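Local coordinates for USG-1 protein homolog (Pseudomonas aeruginosa, PDB 2HJS), which probably acts as an NAD(P)-dependent oxidoreductase of the aspartate-semialdehyde dehydrogenase family, though its own reaction is not established, at residues 70-81 and 92-102. Numbering follows the deposited sequence. Where two conformers were deposited one is given.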
# COMPACT_ATOMS: atom_id res chain seq x y z
N GLY A 70 -34.22 -13.10 20.35
CA GLY A 70 -34.55 -11.68 20.25
C GLY A 70 -33.55 -10.84 19.46
O GLY A 70 -33.89 -9.75 19.01
N LEU A 71 -32.31 -11.32 19.31
CA LEU A 71 -31.25 -10.66 18.54
C LEU A 71 -30.37 -11.69 17.80
O LEU A 71 -30.08 -12.75 18.36
CB LEU A 71 -30.35 -9.80 19.47
CG LEU A 71 -29.13 -9.05 18.88
CD1 LEU A 71 -29.52 -7.98 17.81
CD2 LEU A 71 -28.33 -8.38 20.00
N ALA A 72 -29.96 -11.38 16.54
CA ALA A 72 -29.11 -12.26 15.73
C ALA A 72 -27.98 -11.48 15.08
O ALA A 72 -28.21 -10.44 14.43
CB ALA A 72 -29.90 -13.01 14.68
N PHE A 73 -26.77 -11.98 15.26
CA PHE A 73 -25.61 -11.48 14.53
C PHE A 73 -25.41 -12.38 13.33
O PHE A 73 -25.18 -13.58 13.51
CB PHE A 73 -24.39 -11.53 15.42
CG PHE A 73 -24.48 -10.63 16.62
CD1 PHE A 73 -24.12 -9.27 16.53
CD2 PHE A 73 -24.90 -11.13 17.86
CE1 PHE A 73 -24.18 -8.43 17.65
CE2 PHE A 73 -24.98 -10.30 19.00
CZ PHE A 73 -24.61 -8.94 18.89
N PHE A 74 -25.50 -11.81 12.13
CA PHE A 74 -25.23 -12.56 10.91
C PHE A 74 -23.79 -12.28 10.46
O PHE A 74 -23.50 -11.24 9.87
CB PHE A 74 -26.24 -12.19 9.81
CG PHE A 74 -27.53 -12.97 9.86
CD1 PHE A 74 -28.45 -12.79 10.90
CD2 PHE A 74 -27.84 -13.89 8.85
CE1 PHE A 74 -29.65 -13.53 10.95
CE2 PHE A 74 -29.04 -14.61 8.88
CZ PHE A 74 -29.94 -14.44 9.93
N ALA A 75 -22.90 -13.21 10.77
CA ALA A 75 -21.49 -13.12 10.43
C ALA A 75 -21.13 -14.22 9.44
O ALA A 75 -20.01 -14.73 9.46
CB ALA A 75 -20.64 -13.23 11.71
N ALA A 76 -22.07 -14.60 8.59
CA ALA A 76 -21.85 -15.67 7.59
C ALA A 76 -21.71 -15.10 6.17
O ALA A 76 -21.74 -13.89 5.98
CB ALA A 76 -22.97 -16.69 7.66
N ALA A 77 -21.57 -15.97 5.17
CA ALA A 77 -21.53 -15.52 3.78
C ALA A 77 -22.78 -14.67 3.48
O ALA A 77 -23.83 -14.86 4.11
CB ALA A 77 -21.48 -16.72 2.85
N ALA A 78 -22.66 -13.75 2.53
CA ALA A 78 -23.77 -12.90 2.11
C ALA A 78 -24.99 -13.69 1.65
O ALA A 78 -26.13 -13.26 1.88
CB ALA A 78 -23.32 -11.91 1.03
N GLU A 79 -24.77 -14.86 1.03
CA GLU A 79 -25.89 -15.68 0.59
C GLU A 79 -26.75 -16.20 1.76
O GLU A 79 -27.98 -16.30 1.66
CB GLU A 79 -25.44 -16.82 -0.33
CG GLU A 79 -24.41 -17.78 0.27
CD GLU A 79 -24.41 -19.16 -0.41
OE1 GLU A 79 -24.49 -20.19 0.34
OE2 GLU A 79 -24.37 -19.22 -1.67
N VAL A 80 -26.10 -16.50 2.88
CA VAL A 80 -26.81 -16.87 4.11
C VAL A 80 -27.71 -15.71 4.61
O VAL A 80 -28.85 -15.93 5.00
CB VAL A 80 -25.86 -17.41 5.21
CG1 VAL A 80 -26.62 -17.75 6.48
CG2 VAL A 80 -25.10 -18.63 4.70
N SER A 81 -27.17 -14.49 4.59
CA SER A 81 -27.95 -13.32 4.95
C SER A 81 -29.16 -13.12 4.03
O SER A 81 -30.27 -12.90 4.50
CB SER A 81 -27.08 -12.07 4.92
OG SER A 81 -27.86 -10.91 5.18
N GLY A 92 -39.35 -11.65 14.46
CA GLY A 92 -39.37 -10.76 15.67
C GLY A 92 -37.97 -10.51 16.15
O GLY A 92 -37.72 -9.73 17.08
N CYS A 93 -37.03 -11.15 15.45
CA CYS A 93 -35.65 -11.12 15.84
C CYS A 93 -34.92 -9.95 15.17
O CYS A 93 -34.95 -9.79 13.95
CB CYS A 93 -35.04 -12.51 15.52
SG CYS A 93 -33.20 -12.55 15.70
N SER A 94 -34.26 -9.10 15.98
CA SER A 94 -33.53 -7.97 15.45
C SER A 94 -32.24 -8.52 14.83
O SER A 94 -31.62 -9.44 15.37
CB SER A 94 -33.18 -6.98 16.55
OG SER A 94 -34.27 -6.14 16.86
N VAL A 95 -31.83 -7.97 13.71
CA VAL A 95 -30.70 -8.54 12.99
C VAL A 95 -29.61 -7.53 12.82
O VAL A 95 -29.86 -6.39 12.39
CB VAL A 95 -31.14 -9.10 11.61
CG1 VAL A 95 -29.95 -9.58 10.80
CG2 VAL A 95 -32.14 -10.23 11.81
N ILE A 96 -28.39 -7.94 13.15
CA ILE A 96 -27.23 -7.17 12.75
C ILE A 96 -26.44 -8.00 11.74
O ILE A 96 -25.89 -9.05 12.10
CB ILE A 96 -26.35 -6.78 13.95
CG1 ILE A 96 -27.10 -5.80 14.86
CG2 ILE A 96 -25.01 -6.13 13.49
CD1 ILE A 96 -26.57 -5.84 16.26
N ASP A 97 -26.40 -7.55 10.49
CA ASP A 97 -25.79 -8.31 9.41
C ASP A 97 -24.42 -7.75 9.05
O ASP A 97 -24.32 -6.62 8.61
CB ASP A 97 -26.71 -8.27 8.18
CG ASP A 97 -26.11 -9.00 6.97
OD1 ASP A 97 -25.21 -9.87 7.15
OD2 ASP A 97 -26.53 -8.70 5.82
N LEU A 98 -23.37 -8.54 9.23
CA LEU A 98 -22.02 -8.07 8.98
C LEU A 98 -21.60 -8.22 7.50
O LEU A 98 -20.55 -7.74 7.13
CB LEU A 98 -21.02 -8.77 9.90
CG LEU A 98 -21.09 -8.48 11.44
CD1 LEU A 98 -22.29 -9.15 12.20
CD2 LEU A 98 -19.84 -8.94 12.08
N SER A 99 -22.42 -8.87 6.68
CA SER A 99 -22.03 -9.20 5.31
C SER A 99 -22.38 -8.07 4.35
O SER A 99 -21.93 -8.06 3.22
CB SER A 99 -22.73 -10.48 4.87
OG SER A 99 -24.11 -10.23 4.71
N GLY A 100 -23.21 -7.13 4.80
CA GLY A 100 -23.68 -6.04 3.93
C GLY A 100 -24.62 -6.44 2.79
O GLY A 100 -24.89 -5.63 1.89
N ALA A 101 -25.13 -7.67 2.84
CA ALA A 101 -25.88 -8.27 1.74
C ALA A 101 -27.14 -7.49 1.38
O ALA A 101 -27.60 -7.57 0.25
CB ALA A 101 -26.25 -9.71 2.05
N LEU A 102 -27.69 -6.76 2.35
CA LEU A 102 -28.99 -6.09 2.19
C LEU A 102 -28.91 -4.56 2.23
O LEU A 102 -29.94 -3.87 2.38
CB LEU A 102 -29.98 -6.60 3.24
CG LEU A 102 -30.17 -8.12 3.25
CD1 LEU A 102 -30.92 -8.51 4.47
CD2 LEU A 102 -30.89 -8.63 1.99
O HOH W 1 -36.11 -7.34 18.53
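Strands 71-74 and 94-97 run parallel, 4.7 Å apart at their axes and 17° askew, as neighbours in the Rossmann-type sheet of the probable NAD-binding domain; helix 78-90 makes the crossover of this beta-alpha-beta unit. Five backbone hydrogen bonds join the two segments, the first from Ser94 N to Gly70 O and the last from Leu98 N to Phe74 O (2.8 Å). On the face of Leu71, Phe73 and Ile96, where helix 317-336 packs on Leu71 and Ile96, the Ile96 tip, CD1, lies 3.8 Å from Phe73 CE1 and also reaches Leu71 CD1, the Phe73 and Ile96 side chains running side by side. Toward helix 78-90, Val95 CG1 meets Phe74 CD1 obliquely at 3.5 Å. Before strand 94-97, Cys93 SG lies 3.5 Å from Ala72 CB. At the C-terminal end of strand 94-97, Asp97 ties the following loop, 98-102, to the first turn of helix 78-90. Its CG stands anti to the backbone N (chi1 177°), which brings the carboxylate between Ser81 and Ser99. OD1 accepts Ser99 N from above the carboxylate plane, closing an Asx turn, and takes Ser99 OG on its syn lone pair. In one of its two conformers, Ser81 OG donates to Asp97 OD2 at 2.7 Å, arriving from above the carboxylate plane.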